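Uncharacterized protein (Neisseria meningitidis MC58, PDB 2R2A) is the N-terminal domain of a zonular occludens toxin-like membrane protein, has a P-loop NTPase fold and probably binds nucleotide, though its exact function is unknown. Local coordinates at residues K21-M26 against K186-L191; E30-D35 against I90-E95; H147-S152 against D169-A174. All coordinates share one frame; numbering follows the deposited sequence. Where two conformers were deposited one is given.

Interaction 1 of 3, residues K21-M26 against K186-L191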
ATOM      1  N   LYS A  21       0.926 -11.309  -3.282  1.00 16.98           N
ATOM      2  CA  LYS A  21      -0.500 -11.063  -3.015  1.00 18.15           C
ATOM      3  C   LYS A  21      -0.979  -9.726  -3.629  1.00 18.27           C
ATOM      4  O   LYS A  21      -2.051  -9.656  -4.243  1.00 18.53           O
ATOM      5  CB  LYS A  21      -0.802 -11.143  -1.509  1.00 17.96           C
ATOM      6  CG  LYS A  21      -2.276 -10.900  -1.157  1.00 23.43           C
ATOM      7  CD  LYS A  21      -3.121 -12.021  -1.807  1.00 25.45           C
ATOM      8  CE  LYS A  21      -4.614 -11.857  -1.579  1.00 33.29           C
ATOM      9  NZ  LYS A  21      -5.228 -13.072  -2.268  1.00 35.13           N
HETATM   10  N   MSE A  22      -0.192  -8.674  -3.449  1.00 17.80           N
HETATM   11  CA  MSE A  22      -0.515  -7.365  -4.044  1.00 18.29           C
HETATM   12  C   MSE A  22      -0.675  -7.449  -5.570  1.00 17.98           C
HETATM   13  O   MSE A  22      -1.682  -6.994  -6.121  1.00 18.48           O
HETATM   14  CB  MSE A  22       0.532  -6.329  -3.622  1.00 17.95           C
HETATM   15  CG  MSE A  22       0.262  -4.881  -4.105  1.00 18.58           C
HETATM   16 SE   MSE A  22      -1.277  -4.084  -3.192  0.60 25.15          SE
HETATM   17  CE  MSE A  22      -2.624  -4.025  -4.667  1.00 21.63           C
ATOM     18  N   VAL A  23       0.317  -8.028  -6.246  1.00 18.17           N
ATOM     19  CA  VAL A  23       0.235  -8.216  -7.716  1.00 18.80           C
ATOM     20  C   VAL A  23      -0.983  -9.075  -8.114  1.00 18.83           C
ATOM     21  O   VAL A  23      -1.676  -8.791  -9.099  1.00 17.01           O
ATOM     22  CB  VAL A  23       1.552  -8.811  -8.286  1.00 18.90           C
ATOM     23  CG1 VAL A  23       1.465  -8.995  -9.841  1.00 19.01           C
ATOM     24  CG2 VAL A  23       2.784  -7.957  -7.872  1.00 19.29           C
ATOM     25  N   SER A  24      -1.264 -10.115  -7.332  1.00 19.16           N
ATOM     26  CA  SER A  24      -2.450 -10.958  -7.537  0.60 19.86           C
ATOM     27  C   SER A  24      -3.740 -10.117  -7.493  1.00 20.24           C
ATOM     28  O   SER A  24      -4.665 -10.299  -8.306  1.00 21.00           O
ATOM     29  CB  SER A  24      -2.481 -12.072  -6.471  0.60 19.10           C
ATOM     30  OG  SER A  24      -3.362 -13.125  -6.831  0.60 19.51           O
HETATM   31  N   MSE A  25      -3.805  -9.180  -6.546  1.00 21.12           N
HETATM   32  CA  MSE A  25      -4.940  -8.241  -6.454  1.00 23.40           C
HETATM   33  C   MSE A  25      -5.021  -7.332  -7.654  1.00 22.60           C
HETATM   34  O   MSE A  25      -6.104  -7.106  -8.211  1.00 22.51           O
HETATM   35  CB  MSE A  25      -4.846  -7.428  -5.151  1.00 23.09           C
HETATM   36  CG  MSE A  25      -4.980  -8.349  -3.935  1.00 24.52           C
HETATM   37 SE   MSE A  25      -4.416  -7.507  -2.235  0.60 31.87          SE
HETATM   38  CE  MSE A  25      -5.999  -6.444  -2.119  1.00 27.56           C
HETATM   39  N   MSE A  26      -3.887  -6.798  -8.061  1.00 21.83           N
HETATM   40  CA  MSE A  26      -3.864  -5.940  -9.253  1.00 23.63           C
HETATM   41  C   MSE A  26      -4.353  -6.714 -10.485  1.00 23.67           C
HETATM   42  O   MSE A  26      -4.922  -6.120 -11.407  1.00 23.22           O
HETATM   43  CB  MSE A  26      -2.469  -5.425  -9.491  1.00 23.00           C
HETATM   44  CG  MSE A  26      -1.893  -4.618  -8.344  1.00 24.01           C
HETATM   45 SE   MSE A  26      -0.124  -3.975  -8.779  0.60 27.14          SE
HETATM   46  CE  MSE A  26      -0.639  -2.604 -10.098  1.00 22.61           C
ATOM     47  N   LYS A 186      -2.624 -17.783 -10.444  1.00 25.35           N
ATOM     48  CA  LYS A 186      -1.568 -18.641 -10.982  1.00 26.84           C
ATOM     49  C   LYS A 186      -0.748 -17.964 -12.103  1.00 26.59           C
ATOM     50  O   LYS A 186       0.338 -18.428 -12.444  1.00 27.00           O
ATOM     51  CB  LYS A 186      -2.146 -19.998 -11.432  1.00 27.34           C
ATOM     52  CG  LYS A 186      -3.197 -19.897 -12.514  1.00 29.26           C
ATOM     53  CD  LYS A 186      -3.684 -21.278 -12.995  1.00 28.98           C
ATOM     54  CE  LYS A 186      -4.717 -21.892 -12.023  1.00 34.91           C
ATOM     55  NZ  LYS A 186      -5.569 -22.918 -12.704  1.00 37.20           N
ATOM     56  N   LYS A 187      -1.254 -16.867 -12.660  1.00 26.47           N
ATOM     57  CA  LYS A 187      -0.499 -16.111 -13.668  1.00 27.12           C
ATOM     58  C   LYS A 187       0.285 -14.939 -13.073  1.00 27.13           C
ATOM     59  O   LYS A 187       0.728 -14.049 -13.802  1.00 26.21           O
ATOM     60  CB  LYS A 187      -1.431 -15.615 -14.782  1.00 28.02           C
ATOM     61  CG  LYS A 187      -2.133 -16.760 -15.456  1.00 30.54           C
ATOM     62  CD  LYS A 187      -2.811 -16.336 -16.741  1.00 34.75           C
ATOM     63  CE  LYS A 187      -3.550 -17.523 -17.315  1.00 37.99           C
ATOM     64  NZ  LYS A 187      -2.807 -18.805 -17.035  1.00 40.24           N
ATOM     65  N   VAL A 188       0.455 -14.938 -11.746  1.00 26.69           N
ATOM     66  CA  VAL A 188       1.039 -13.787 -11.079  1.00 27.34           C
ATOM     67  C   VAL A 188       2.426 -13.449 -11.657  1.00 28.24           C
ATOM     68  O   VAL A 188       2.766 -12.289 -11.827  1.00 27.48           O
ATOM     69  CB  VAL A 188       1.077 -13.958  -9.518  1.00 27.25           C
ATOM     70  CG1 VAL A 188       2.056 -15.036  -9.123  1.00 26.99           C
ATOM     71  CG2 VAL A 188       1.440 -12.645  -8.842  1.00 27.96           C
ATOM     72  N   TYR A 189       3.225 -14.458 -11.982  1.00 29.56           N
ATOM     73  CA  TYR A 189       4.558 -14.177 -12.540  1.00 30.75           C
ATOM     74  C   TYR A 189       4.592 -13.652 -13.983  1.00 31.39           C
ATOM     75  O   TYR A 189       5.651 -13.216 -14.469  1.00 31.96           O
ATOM     76  CB  TYR A 189       5.464 -15.378 -12.368  1.00 31.38           C
ATOM     77  CG  TYR A 189       6.012 -15.480 -10.963  1.00 32.60           C
ATOM     78  CD1 TYR A 189       6.910 -14.520 -10.478  1.00 33.25           C
ATOM     79  CD2 TYR A 189       5.632 -16.517 -10.117  1.00 32.46           C
ATOM     80  CE1 TYR A 189       7.436 -14.603  -9.205  1.00 33.77           C
ATOM     81  CE2 TYR A 189       6.161 -16.613  -8.826  1.00 34.02           C
ATOM     82  CZ  TYR A 189       7.067 -15.651  -8.387  1.00 33.33           C
ATOM     83  OH  TYR A 189       7.592 -15.725  -7.124  1.00 34.87           O
ATOM     84  N   ASP A 190       3.451 -13.670 -14.660  1.00 31.47           N
ATOM     85  CA  ASP A 190       3.347 -13.027 -15.972  1.00 32.41           C
ATOM     86  C   ASP A 190       3.344 -11.505 -15.821  1.00 32.50           C
ATOM     87  O   ASP A 190       3.542 -10.764 -16.796  1.00 32.74           O
ATOM     88  CB  ASP A 190       2.069 -13.478 -16.689  1.00 32.71           C
ATOM     89  CG  ASP A 190       2.083 -14.969 -17.042  1.00 35.22           C
ATOM     90  OD1 ASP A 190       3.163 -15.612 -16.961  1.00 35.84           O
ATOM     91  OD2 ASP A 190       1.004 -15.489 -17.402  1.00 36.43           O
ATOM     92  N   LEU A 191       3.128 -11.053 -14.586  1.00 32.01           N
ATOM     93  CA  LEU A 191       2.949  -9.639 -14.284  1.00 32.67           C
ATOM     94  C   LEU A 191       4.070  -9.072 -13.396  1.00 33.18           C
ATOM     95  O   LEU A 191       4.121  -7.863 -13.155  1.00 32.72           O
ATOM     96  CB  LEU A 191       1.611  -9.457 -13.564  1.00 31.80           C
ATOM     97  CG  LEU A 191       0.319  -9.816 -14.290  1.00 31.52           C
ATOM     98  CD1 LEU A 191      -0.848  -9.635 -13.337  1.00 30.44           C
ATOM     99  CD2 LEU A 191       0.125  -8.933 -15.491  1.00 30.93           C
TER
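V23 meets V188 and L191, and the contact across the two segments is apolar. One methyl of V23 does most of the work. CG1 touches CG2 of V188 at 3.8 Å, and the same V23 CG1 lies 3.8 Å from CB of L191. This one methyl thus bridges V188 and L191. It is placed there because CG1 stands anti to the backbone N of V23 (chi1 -179°). V188 answers with CG2 alone, which also lies 3.9 Å from CB of V23. The valine side chains meet nearly perpendicular. That of L191 runs antiparallel alongside V23, and it touches with its CB rather than with its branched end.

A looser packing contact reaches the helix backbone. CG2 of V188 approaches N of S24 at 4.0 Å. The CA atoms of S24 and V188 are the nearest pair, 5.7 Å apart.

Residues 21-26 lie on helix 18-28. In a P-loop NTPase fold this is the helix that follows the phosphate-binding loop. The sequence running into its first turn fits a Walker A motif, so it probably is that loop. The C-terminal part of this chain, beyond strand 178-181, packs on the outer side of the helix. V188 also touches L20, and L191 also touches A27.

Polar bonds join the helix to residues just before the turn. In one of its two deposited conformers, S24 OG is hydrogen-bonded to the backbone N of D185. K21 NZ is hydrogen-bonded to the carbonyl O of T183. Within the turn, L191 N is hydrogen-bonded to V188 O at 3.0 Å.

Interaction 2 of 3, residues E30-D35 against I90-E95; sequences EMFKPD and IVIVDE
F32 and M31 come down together on I90, the first residue of strand 90-93. This strand lies inside the mixed sheet of the P-loop NTPase fold, with strands 43-45 and 125-130 as its neighbours. Residues 30-32 form a short 3-10 segment just after helix 18-28. The contact therefore packs the exit of that helix against the start of a central strand.

The F32 ring lies aslant to the isoleucine. The two I90 methyls come obliquely to CD2, CE2 and CZ of the ring. CD1 of I90 is 3.6 Å from CE2 of F32. CG2 of I90 lies 3.7 Å from the same CE2 of F32, and 4.0 Å from CZ of F32. Chi1 of I90 (-62°) sets the two branches, with CG2 anti to the backbone N, and the extended chi2 (173°) carries CD1 out to the ring. I92, two residues on, comes less close: its CD1 is 4.3 Å from CE2 of F32. M22 and M26 of helix 18-28 also touch the ring. I92 touches the same two residues, so strand, helix and 3-10 segment share one apolar core.

M31 is a selenomethionine, and its side chain also crosses that of I90 at a slant. Its chain bends at chi3 (83°) near the selenium, and it also touches D125 and F127 of the adjoining strand. CD1 of I90 meets both M31 and F32. Besides the F32 ring it approaches SE of M31 at 4.0 Å and the backbone O of M31 at 3.6 Å.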
ATOM      1  N   GLU A  30     -11.483  -5.381  -9.066  1.00 26.34           N
ATOM      2  CA  GLU A  30     -12.214  -4.375  -9.863  1.00 27.46           C
ATOM      3  C   GLU A  30     -11.516  -3.019 -10.048  1.00 26.02           C
ATOM      4  O   GLU A  30     -11.569  -2.424 -11.139  1.00 23.32           O
ATOM      5  CB  GLU A  30     -13.597  -4.127  -9.240  1.00 28.65           C
ATOM      6  CG  GLU A  30     -14.692  -5.108  -9.672  1.00 37.17           C
ATOM      7  CD  GLU A  30     -14.898  -5.118 -11.180  1.00 44.76           C
ATOM      8  OE1 GLU A  30     -15.101  -4.028 -11.782  1.00 48.59           O
ATOM      9  OE2 GLU A  30     -14.827  -6.225 -11.762  1.00 48.86           O
HETATM   10  N   MSE A  31     -10.868  -2.501  -8.994  1.00 25.54           N
HETATM   11  CA  MSE A  31     -10.314  -1.127  -9.106  1.00 25.33           C
HETATM   12  C   MSE A  31      -9.216  -0.977 -10.138  1.00 23.81           C
HETATM   13  O   MSE A  31      -8.951   0.144 -10.600  1.00 23.20           O
HETATM   14  CB  MSE A  31      -9.888  -0.540  -7.741  1.00 25.74           C
HETATM   15  CG  MSE A  31      -8.714  -1.244  -7.043  1.00 28.07           C
HETATM   16 SE   MSE A  31      -8.002  -0.039  -5.663  0.60 29.11          SE
HETATM   17  CE  MSE A  31      -9.307  -0.519  -4.352  1.00 28.96           C
ATOM     18  N   PHE A  32      -8.593  -2.090 -10.529  1.00 21.46           N
ATOM     19  CA  PHE A  32      -7.494  -2.086 -11.480  1.00 21.59           C
ATOM     20  C   PHE A  32      -7.893  -2.322 -12.937  1.00 21.23           C
ATOM     21  O   PHE A  32      -7.050  -2.311 -13.820  1.00 20.76           O
ATOM     22  CB  PHE A  32      -6.436  -3.119 -11.047  1.00 21.06           C
ATOM     23  CG  PHE A  32      -5.795  -2.785  -9.729  1.00 22.45           C
ATOM     24  CD1 PHE A  32      -6.224  -3.404  -8.551  1.00 24.41           C
ATOM     25  CD2 PHE A  32      -4.772  -1.835  -9.654  1.00 21.57           C
ATOM     26  CE1 PHE A  32      -5.635  -3.076  -7.325  1.00 22.11           C
ATOM     27  CE2 PHE A  32      -4.187  -1.506  -8.447  1.00 22.78           C
ATOM     28  CZ  PHE A  32      -4.621  -2.146  -7.280  1.00 22.13           C
ATOM     29  N   LYS A  33      -9.170  -2.595 -13.164  1.00 20.60           N
ATOM     30  CA  LYS A  33      -9.647  -2.937 -14.491  1.00 21.99           C
ATOM     31  C   LYS A  33      -9.860  -1.648 -15.266  1.00 21.29           C
ATOM     32  O   LYS A  33     -10.068  -0.596 -14.632  1.00 21.66           O
ATOM     33  CB  LYS A  33     -10.969  -3.664 -14.363  1.00 22.37           C
ATOM     34  CG  LYS A  33     -10.809  -5.125 -13.849  1.00 24.48           C
ATOM     35  CD  LYS A  33     -12.192  -5.737 -13.704  1.00 31.68           C
ATOM     36  CE  LYS A  33     -12.154  -7.065 -12.942  1.00 34.10           C
ATOM     37  NZ  LYS A  33     -11.289  -8.081 -13.599  1.00 37.68           N
ATOM     38  N   PRO A  34      -9.842  -1.731 -16.615  1.00 21.91           N
ATOM     39  CA  PRO A  34     -10.080  -0.515 -17.424  1.00 21.57           C
ATOM     40  C   PRO A  34     -11.541  -0.108 -17.296  1.00 21.00           C
ATOM     41  O   PRO A  34     -12.401  -0.968 -17.083  1.00 21.51           O
ATOM     42  CB  PRO A  34      -9.767  -0.966 -18.847  1.00 21.60           C
ATOM     43  CG  PRO A  34      -9.898  -2.413 -18.859  1.00 24.64           C
ATOM     44  CD  PRO A  34      -9.660  -2.923 -17.460  1.00 21.91           C
ATOM     45  N   ASP A  35     -11.802   1.191 -17.372  1.00 21.56           N
ATOM     46  CA  ASP A  35     -13.149   1.717 -17.294  1.00 20.98           C
ATOM     47  C   ASP A  35     -13.879   1.551 -18.653  1.00 20.12           C
ATOM     48  O   ASP A  35     -13.411   0.803 -19.528  1.00 19.43           O
ATOM     49  CB  ASP A  35     -13.113   3.183 -16.845  1.00 20.00           C
ATOM     50  CG  ASP A  35     -12.472   4.141 -17.892  1.00 21.11           C
ATOM     51  OD1 ASP A  35     -12.254   3.764 -19.059  1.00 17.69           O
ATOM     52  OD2 ASP A  35     -12.194   5.295 -17.527  1.00 20.74           O
ATOM     53  N   ILE A  90      -4.096   5.327  -7.973  1.00 20.80           N
ATOM     54  CA  ILE A  90      -3.874   4.284  -6.974  1.00 20.85           C
ATOM     55  C   ILE A  90      -2.407   4.327  -6.541  1.00 20.31           C
ATOM     56  O   ILE A  90      -1.516   4.344  -7.392  1.00 21.91           O
ATOM     57  CB  ILE A  90      -4.218   2.889  -7.620  1.00 20.03           C
ATOM     58  CG1 ILE A  90      -5.697   2.804  -8.035  1.00 17.75           C
ATOM     59  CG2 ILE A  90      -3.836   1.713  -6.635  1.00 19.16           C
ATOM     60  CD1 ILE A  90      -6.099   1.529  -8.832  1.00 19.66           C
ATOM     61  N   VAL A  91      -2.127   4.296  -5.229  1.00 21.33           N
ATOM     62  CA  VAL A  91      -0.743   4.432  -4.799  1.00 21.41           C
ATOM     63  C   VAL A  91      -0.415   3.155  -4.031  1.00 21.01           C
ATOM     64  O   VAL A  91      -1.198   2.778  -3.179  1.00 20.87           O
ATOM     65  CB  VAL A  91      -0.591   5.653  -3.859  1.00 21.09           C
ATOM     66  CG1 VAL A  91       0.783   5.692  -3.264  1.00 23.90           C
ATOM     67  CG2 VAL A  91      -0.903   7.005  -4.605  1.00 24.09           C
ATOM     68  N   ILE A  92       0.682   2.472  -4.365  1.00 20.69           N
ATOM     69  CA  ILE A  92       1.071   1.232  -3.651  1.00 20.85           C
ATOM     70  C   ILE A  92       2.501   1.443  -3.157  1.00 20.82           C
ATOM     71  O   ILE A  92       3.431   1.636  -3.979  1.00 21.22           O
ATOM     72  CB  ILE A  92       1.036  -0.025  -4.578  1.00 19.89           C
ATOM     73  CG1 ILE A  92      -0.380  -0.177  -5.184  1.00 22.34           C
ATOM     74  CG2 ILE A  92       1.547  -1.289  -3.837  1.00 20.10           C
ATOM     75  CD1 ILE A  92      -0.457  -1.149  -6.423  1.00 20.89           C
ATOM     76  N   VAL A  93       2.685   1.421  -1.836  1.00 20.63           N
ATOM     77  CA  VAL A  93       3.991   1.773  -1.304  1.00 19.98           C
ATOM     78  C   VAL A  93       4.500   0.530  -0.591  1.00 20.86           C
ATOM     79  O   VAL A  93       3.924   0.090   0.398  1.00 19.75           O
ATOM     80  CB  VAL A  93       3.905   3.012  -0.382  1.00 20.68           C
ATOM     81  CG1 VAL A  93       5.227   3.262   0.306  1.00 20.07           C
ATOM     82  CG2 VAL A  93       3.514   4.289  -1.213  1.00 19.58           C
ATOM     83  N   ASP A  94       5.546  -0.066  -1.125  1.00 21.27           N
ATOM     84  CA  ASP A  94       6.186  -1.199  -0.460  1.00 21.91           C
ATOM     85  C   ASP A  94       7.162  -0.656   0.618  1.00 21.76           C
ATOM     86  O   ASP A  94       7.825   0.401   0.429  1.00 22.08           O
ATOM     87  CB  ASP A  94       6.908  -2.064  -1.500  1.00 22.48           C
ATOM     88  CG  ASP A  94       7.418  -3.367  -0.914  1.00 28.61           C
ATOM     89  OD1 ASP A  94       6.745  -3.902  -0.013  1.00 32.17           O
ATOM     90  OD2 ASP A  94       8.477  -3.856  -1.346  1.00 32.31           O
ATOM     91  N   GLU A  95       7.258  -1.371   1.730  1.00 20.83           N
ATOM     92  CA  GLU A  95       8.098  -0.957   2.885  1.00 21.43           C
ATOM     93  C   GLU A  95       7.758   0.492   3.243  1.00 20.80           C
ATOM     94  O   GLU A  95       8.613   1.371   3.255  1.00 19.96           O
ATOM     95  CB  GLU A  95       9.607  -1.159   2.604  1.00 21.77           C
ATOM     96  CG  GLU A  95      10.051  -2.676   2.560  1.00 25.85           C
ATOM     97  CD  GLU A  95       9.752  -3.505   3.870  1.00 25.59           C
ATOM     98  OE1 GLU A  95      10.387  -3.308   4.913  1.00 25.09           O
ATOM     99  OE2 GLU A  95       8.855  -4.376   3.847  1.00 30.46           O
TER

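Interaction 3 of 3, residues H147-S152 against D169-A174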
ATOM      1  N   HIS A 147      -7.139  -4.433   6.576  1.00 15.45           N
ATOM      2  CA  HIS A 147      -5.785  -4.856   6.960  1.00 15.08           C
ATOM      3  C   HIS A 147      -5.670  -6.347   6.682  1.00 16.05           C
ATOM      4  O   HIS A 147      -6.482  -7.099   7.160  1.00 15.27           O
ATOM      5  CB  HIS A 147      -5.541  -4.490   8.429  1.00 15.61           C
ATOM      6  CG  HIS A 147      -4.239  -4.921   9.037  1.00 16.40           C
ATOM      7  ND1 HIS A 147      -3.138  -5.353   8.325  1.00 18.30           N
ATOM      8  CD2 HIS A 147      -3.845  -4.885  10.336  1.00 14.40           C
ATOM      9  CE1 HIS A 147      -2.134  -5.588   9.155  1.00 12.10           C
ATOM     10  NE2 HIS A 147      -2.549  -5.316  10.382  1.00 19.27           N
ATOM     11  N   TYR A 148      -4.742  -6.744   5.806  1.00 15.04           N
ATOM     12  CA  TYR A 148      -4.423  -8.167   5.629  1.00 16.34           C
ATOM     13  C   TYR A 148      -3.091  -8.430   6.250  1.00 16.12           C
ATOM     14  O   TYR A 148      -2.143  -7.638   6.081  1.00 16.66           O
ATOM     15  CB  TYR A 148      -4.244  -8.466   4.144  1.00 16.47           C
ATOM     16  CG  TYR A 148      -5.491  -8.399   3.320  1.00 17.69           C
ATOM     17  CD1 TYR A 148      -6.557  -9.280   3.522  1.00 19.56           C
ATOM     18  CD2 TYR A 148      -5.585  -7.470   2.294  1.00 19.73           C
ATOM     19  CE1 TYR A 148      -7.707  -9.229   2.670  1.00 22.36           C
ATOM     20  CE2 TYR A 148      -6.699  -7.397   1.486  1.00 23.83           C
ATOM     21  CZ  TYR A 148      -7.763  -8.278   1.672  1.00 22.50           C
ATOM     22  OH  TYR A 148      -8.860  -8.183   0.819  1.00 20.86           O
ATOM     23  N   HIS A 149      -2.986  -9.533   6.959  1.00 14.72           N
ATOM     24  CA  HIS A 149      -1.694  -9.928   7.486  1.00 15.51           C
ATOM     25  C   HIS A 149      -1.472 -11.407   7.086  1.00 15.83           C
ATOM     26  O   HIS A 149      -2.397 -12.250   7.222  1.00 15.81           O
ATOM     27  CB  HIS A 149      -1.673  -9.809   9.017  1.00 15.34           C
ATOM     28  CG  HIS A 149      -0.382 -10.307   9.615  1.00 16.12           C
ATOM     29  ND1 HIS A 149       0.744  -9.510   9.706  1.00 15.08           N
ATOM     30  CD2 HIS A 149      -0.032 -11.511  10.119  1.00 14.28           C
ATOM     31  CE1 HIS A 149       1.728 -10.210  10.260  1.00 16.32           C
ATOM     32  NE2 HIS A 149       1.293 -11.433  10.477  1.00 15.31           N
ATOM     33  N   ILE A 150      -0.293 -11.718   6.570  1.00 15.04           N
ATOM     34  CA  ILE A 150       0.042 -13.085   6.198  1.00 14.35           C
ATOM     35  C   ILE A 150       0.734 -13.754   7.383  1.00 13.61           C
ATOM     36  O   ILE A 150       1.838 -13.364   7.798  1.00 14.34           O
ATOM     37  CB  ILE A 150       0.953 -13.123   4.921  1.00 12.64           C
ATOM     38  CG1 ILE A 150       0.270 -12.346   3.778  1.00 15.64           C
ATOM     39  CG2 ILE A 150       1.248 -14.604   4.539  1.00 13.37           C
ATOM     40  CD1 ILE A 150       1.242 -12.070   2.619  1.00 15.83           C
ATOM     41  N   ALA A 151       0.063 -14.752   7.948  1.00 11.62           N
ATOM     42  CA  ALA A 151       0.618 -15.481   9.066  1.00 14.32           C
ATOM     43  C   ALA A 151       1.100 -16.833   8.557  1.00 14.92           C
ATOM     44  O   ALA A 151       0.517 -17.403   7.620  1.00 16.13           O
ATOM     45  CB  ALA A 151      -0.467 -15.649  10.144  1.00 14.34           C
ATOM     46  N   SER A 152       2.171 -17.365   9.138  1.00 16.72           N
ATOM     47  CA  SER A 152       2.654 -18.665   8.713  1.00 16.74           C
ATOM     48  C   SER A 152       2.733 -19.560   9.926  1.00 17.43           C
ATOM     49  O   SER A 152       3.138 -19.127  11.015  1.00 16.65           O
ATOM     50  CB  SER A 152       4.023 -18.568   8.035  1.00 17.44           C
ATOM     51  OG  SER A 152       4.730 -19.808   8.136  1.00 24.18           O
ATOM     52  N   ASP A 169      -1.338  -5.507  16.565  1.00 17.80           N
ATOM     53  CA  ASP A 169      -0.608  -6.720  16.923  0.60 19.35           C
ATOM     54  C   ASP A 169      -1.315  -7.870  16.206  1.00 19.66           C
ATOM     55  O   ASP A 169      -2.174  -8.502  16.789  1.00 19.47           O
ATOM     56  CB  ASP A 169      -0.621  -6.953  18.447  0.60 19.23           C
ATOM     57  CG  ASP A 169       0.023  -5.810  19.212  0.60 22.04           C
ATOM     58  OD1 ASP A 169       1.269  -5.782  19.317  0.60 24.05           O
ATOM     59  OD2 ASP A 169      -0.719  -4.943  19.705  0.60 24.74           O
ATOM     60  N   PRO A 170      -0.984  -8.087  14.926  1.00 20.90           N
ATOM     61  CA  PRO A 170      -1.770  -9.030  14.092  1.00 22.18           C
ATOM     62  C   PRO A 170      -1.850 -10.488  14.565  1.00 23.48           C
ATOM     63  O   PRO A 170      -2.938 -11.044  14.602  1.00 24.54           O
ATOM     64  CB  PRO A 170      -1.117  -8.931  12.713  1.00 22.27           C
ATOM     65  CG  PRO A 170      -0.183  -7.732  12.744  1.00 22.27           C
ATOM     66  CD  PRO A 170       0.103  -7.406  14.189  1.00 19.99           C
ATOM     67  N   VAL A 171      -0.728 -11.103  14.922  1.00 25.85           N
ATOM     68  CA  VAL A 171      -0.776 -12.511  15.385  1.00 26.73           C
ATOM     69  C   VAL A 171      -1.567 -12.603  16.699  1.00 27.41           C
ATOM     70  O   VAL A 171      -2.496 -13.412  16.806  1.00 28.84           O
ATOM     71  CB  VAL A 171       0.651 -13.170  15.409  1.00 27.23           C
ATOM     72  CG1 VAL A 171       0.598 -14.623  15.940  1.00 28.49           C
ATOM     73  CG2 VAL A 171       1.281 -13.160  14.008  1.00 28.96           C
ATOM     74  N   LYS A 172      -1.266 -11.744  17.669  1.00 26.80           N
ATOM     75  CA  LYS A 172      -2.038 -11.652  18.920  1.00 27.67           C
ATOM     76  C   LYS A 172      -3.559 -11.365  18.715  1.00 26.32           C
ATOM     77  O   LYS A 172      -4.395 -11.793  19.526  1.00 25.54           O
ATOM     78  CB  LYS A 172      -1.370 -10.607  19.839  1.00 27.95           C
ATOM     79  CG  LYS A 172      -1.904 -10.480  21.256  1.00 31.23           C
ATOM     80  CD  LYS A 172      -0.805  -9.913  22.220  1.00 30.49           C
ATOM     81  CE  LYS A 172      -1.414  -9.176  23.410  1.00 35.49           C
ATOM     82  NZ  LYS A 172      -0.559  -9.229  24.656  1.00 38.41           N
HETATM   83  N   MSE A 173      -3.908 -10.673  17.621  1.00 25.62           N
HETATM   84  CA  MSE A 173      -5.307 -10.324  17.324  1.00 24.71           C
HETATM   85  C   MSE A 173      -5.980 -11.210  16.259  1.00 23.77           C
HETATM   86  O   MSE A 173      -7.026 -10.851  15.698  1.00 23.33           O
HETATM   87  CB  MSE A 173      -5.408  -8.843  16.935  1.00 24.28           C
HETATM   88  CG  MSE A 173      -5.040  -7.855  18.080  1.00 24.86           C
HETATM   89 SE   MSE A 173      -4.969  -6.057  17.395  0.60 28.28          SE
HETATM   90  CE  MSE A 173      -6.801  -5.855  16.737  1.00 34.47           C
ATOM     91  N   ALA A 174      -5.378 -12.363  15.986  1.00 23.82           N
ATOM     92  CA  ALA A 174      -5.863 -13.265  14.942  1.00 25.21           C
ATOM     93  C   ALA A 174      -7.274 -13.768  15.262  1.00 24.61           C
ATOM     94  O   ALA A 174      -8.073 -13.931  14.352  1.00 25.93           O
ATOM     95  CB  ALA A 174      -4.912 -14.445  14.758  1.00 26.12           C
TER
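P170 lies over one face of the H149 imidazole in a CH-pi contact. Its CB is 3.6 Å from the ring centroid, 18° off the ring normal and displaced toward the rim. The closest ring atom is CG of H149, 3.5 Å from CB of P170. CG of P170 reaches the ring over ND1 of H149, also at 3.6 Å. V171 adds a methyl: its CG2 is 3.9 Å from NE2 of H149 and approaches the ring aslant. H147 makes a looser contact, NE2 to CG of P170 at 4.1 Å; this NE2 also makes a weak hydrogen bond with A167 O.

Strand 144-152 pairs with strand 7-11 on one side and strand 158-163 on the other, in the sheet of the P-loop NTPase fold. Residues 169-174 belong to the connection from strand 158-163 to strand 178-181. V171 to A174 form a type I beta turn.

H149 CG stands anti to the backbone N (chi1 176°), which carries the ring out to the proline. The ring is also held by a hydrogen bond between H149 ND1 and T11 OG1. P170 packs further on T11, P133 and W163. In one of its two deposited conformers, D169 OD1 forms a salt bridge with K134 NZ.

Interactions 1 and 2 lie close together, their centres about 12 Å apart. They share helix 18-28 but use different faces of it: V23 serves interaction 1, while M22 and M26 face interaction 2. The centre of interaction 3 is about 22 Å from that of interaction 1 and about 23 Å from that of interaction 2, on the other side of the chain's centre from the latter. It still reaches the same sheet as interaction 2. M25 of the helix touches Y148, which connects interactions 1 and 3. Along the chain, interaction 1 encloses both others, and interaction 2 closes before interaction 3 opens. The C-terminal part of this chain thus returns to the helix that follows the probable Walker A loop.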